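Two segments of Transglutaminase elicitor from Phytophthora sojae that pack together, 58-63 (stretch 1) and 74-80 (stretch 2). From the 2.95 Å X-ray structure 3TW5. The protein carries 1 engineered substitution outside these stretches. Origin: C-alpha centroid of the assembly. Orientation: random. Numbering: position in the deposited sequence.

Stretch 1 (58-63) PSAAEK
Stretch 2 74-80: TFMDAVS

Stretch 2 is helical from Thr74 to Ser80, within a helix that begins earlier and continues later in the chain. Its phi values run from -79° to -56° and its psi values from -46° to -34°. The regular i to i+4 pattern is present: Ala78 N to Thr74 O is 3.0 Å, Val79 N to Phe75 O is 3.0 Å, and Ser80 N to Met76 O is 2.9 Å.

Stretch 1 starts extended and then turns into a helix. Pro58 (-64/147, ring pucker C-gamma exo) and Ser59 (-62/162) precede the helix, which runs from Ala60 through Lys63 and beyond. Ser59 is the N-cap. Its chi1 is p (63°), which places OG to accept from Glu62 N at 3.3 Å, with an N-H...acceptor angle of 166°. Lys63 N donates to Ser59 O at 2.9 Å, closing the first turn. The helical residues have phi from -65° to -58° and psi from -53° to -34°.

The two helical segments run antiparallel where they meet. The nearest CA atoms are those of Ala61 and Met76, 6.1 Å apart. The small Ala61 side chain accompanies this close approach. The contact buries 199 Å² in total, counting both sides. No hydrogen bond crosses it, so it rests on van der Waals packing.

Thr74 is exposed and does not touch stretch 1. Its chi1 is p (55°).

Phe75 points its CA-to-CB bond toward stretch 1. With chi1 t (178°) and chi2 75°, the ring reaches the first turn of the other helix. Phe75 CE2 lies 3.4 Å from Ala61 O, which approaches the ring obliquely. The same ring atom, CE2, is 3.9 Å from Ala61 CB. The ring thus meets both the backbone and the side chain of one alanine.

Met76 points its CA-to-CB bond sideways, yet it touches three residues. Its rotamer is m, t, m (-64°, -157°, -52°). Met76 CG packs against Ala61 CB at 4.1 Å. Further out, Met76 SD lies 3.8 Å from Ser59 OG and 4.0 Å from Glu62 CB. The sulfur therefore sits beside the capped start of the helix. Glu62 also points sideways, with chi1 t (178°), chi2 t (164°) and chi3 -14°; its closest approach to the methionine is from CB, and Glu62 OE1 also lies 4.2 Å from Met76 SD.

Asp77 (chi1 m, -76°; chi2 171°) and Ala78 do not reach stretch 1. Asp77 OD2 is hydrogen-bonded elsewhere in the structure.

Val79 comes one turn after Phe75 and again points toward stretch 1. Its chi1 is t (168°). Val79 CG2 reaches Ala61 CB at 4.4 Å, a looser contact than that of the ring. Phe75, Met76 and Val79 thus all pack against the Ala61 methyl, which itself points toward stretch 2.

Ser80 has chi1 t (-169°) and makes no contact here. In stretch 1, Ala60 points sideways and Lys63 points away. The Lys63 chain is m, t, t, t (-74°, -173°, 178°, 179°), and neither residue touches stretch 2.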

# COMPACT_ATOMS: atom_id res chain seq x y z
N PRO A 58 3.67 -21.23 -17.09
CA PRO A 58 4.91 -20.46 -17.03
C PRO A 58 4.69 -19.15 -16.27
O PRO A 58 3.61 -18.57 -16.32
CB PRO A 58 5.21 -20.15 -18.50
CG PRO A 58 4.44 -21.15 -19.28
CD PRO A 58 3.20 -21.40 -18.48
N SER A 59 5.73 -18.71 -15.56
CA SER A 59 5.67 -17.48 -14.77
C SER A 59 5.42 -16.24 -15.63
O SER A 59 5.61 -16.26 -16.85
CB SER A 59 6.97 -17.30 -13.99
OG SER A 59 8.08 -17.15 -14.85
N ALA A 60 4.99 -15.16 -14.97
CA ALA A 60 4.77 -13.87 -15.64
C ALA A 60 6.03 -13.34 -16.31
O ALA A 60 5.97 -12.70 -17.36
CB ALA A 60 4.21 -12.86 -14.66
N ALA A 61 7.18 -13.61 -15.69
CA ALA A 61 8.47 -13.25 -16.27
C ALA A 61 8.74 -14.01 -17.57
O ALA A 61 9.03 -13.39 -18.60
CB ALA A 61 9.58 -13.50 -15.27
N GLU A 62 8.62 -15.34 -17.51
CA GLU A 62 8.82 -16.20 -18.68
C GLU A 62 7.88 -15.84 -19.83
O GLU A 62 8.29 -15.86 -20.99
CB GLU A 62 8.64 -17.67 -18.29
CG GLU A 62 8.78 -18.66 -19.45
CD GLU A 62 8.97 -20.09 -19.01
OE1 GLU A 62 9.26 -20.33 -17.81
OE2 GLU A 62 8.84 -21.00 -19.86
N LYS A 63 6.64 -15.52 -19.49
CA LYS A 63 5.64 -15.12 -20.48
C LYS A 63 6.01 -13.80 -21.16
O LYS A 63 5.79 -13.63 -22.36
CB LYS A 63 4.25 -15.04 -19.85
CG LYS A 63 3.62 -16.38 -19.56
CD LYS A 63 2.18 -16.22 -19.10
CE LYS A 63 1.53 -17.56 -18.84
NZ LYS A 63 0.13 -17.38 -18.38
N THR A 74 18.01 -15.61 -19.15
CA THR A 74 18.68 -14.37 -18.75
C THR A 74 17.74 -13.30 -18.20
O THR A 74 18.13 -12.54 -17.31
CB THR A 74 19.56 -13.75 -19.88
OG1 THR A 74 18.76 -13.56 -21.06
CG2 THR A 74 20.76 -14.64 -20.21
N PHE A 75 16.52 -13.24 -18.73
CA PHE A 75 15.52 -12.29 -18.23
C PHE A 75 15.05 -12.65 -16.82
O PHE A 75 14.92 -11.77 -15.97
CB PHE A 75 14.33 -12.16 -19.17
CG PHE A 75 13.26 -11.21 -18.67
CD1 PHE A 75 13.45 -9.84 -18.72
CD2 PHE A 75 12.07 -11.70 -18.14
CE1 PHE A 75 12.47 -8.96 -18.25
CE2 PHE A 75 11.09 -10.83 -17.67
CZ PHE A 75 11.29 -9.46 -17.73
N MET A 76 14.80 -13.93 -16.58
CA MET A 76 14.41 -14.41 -15.26
C MET A 76 15.56 -14.25 -14.26
O MET A 76 15.33 -13.97 -13.08
CB MET A 76 13.94 -15.86 -15.31
CG MET A 76 12.68 -16.11 -16.15
SD MET A 76 11.76 -17.61 -15.71
CE MET A 76 13.05 -18.86 -15.76
N ASP A 77 16.79 -14.42 -14.74
CA ASP A 77 17.98 -14.22 -13.92
C ASP A 77 18.13 -12.75 -13.53
O ASP A 77 18.59 -12.44 -12.43
CB ASP A 77 19.24 -14.72 -14.62
CG ASP A 77 19.36 -16.23 -14.61
OD1 ASP A 77 20.26 -16.75 -15.31
OD2 ASP A 77 18.57 -16.91 -13.92
N ALA A 78 17.75 -11.86 -14.45
CA ALA A 78 17.77 -10.43 -14.20
C ALA A 78 16.76 -10.07 -13.12
O ALA A 78 17.07 -9.31 -12.20
CB ALA A 78 17.48 -9.66 -15.47
N VAL A 79 15.56 -10.63 -13.24
CA VAL A 79 14.50 -10.47 -12.25
C VAL A 79 14.99 -10.92 -10.88
O VAL A 79 14.80 -10.23 -9.88
CB VAL A 79 13.22 -11.24 -12.66
CG1 VAL A 79 12.23 -11.33 -11.51
CG2 VAL A 79 12.57 -10.59 -13.87
N SER A 80 15.65 -12.08 -10.84
CA SER A 80 16.13 -12.64 -9.58
C SER A 80 17.26 -11.84 -8.94
O SER A 80 17.34 -11.74 -7.71
CB SER A 80 16.54 -14.10 -9.77
OG SER A 80 16.77 -14.72 -8.52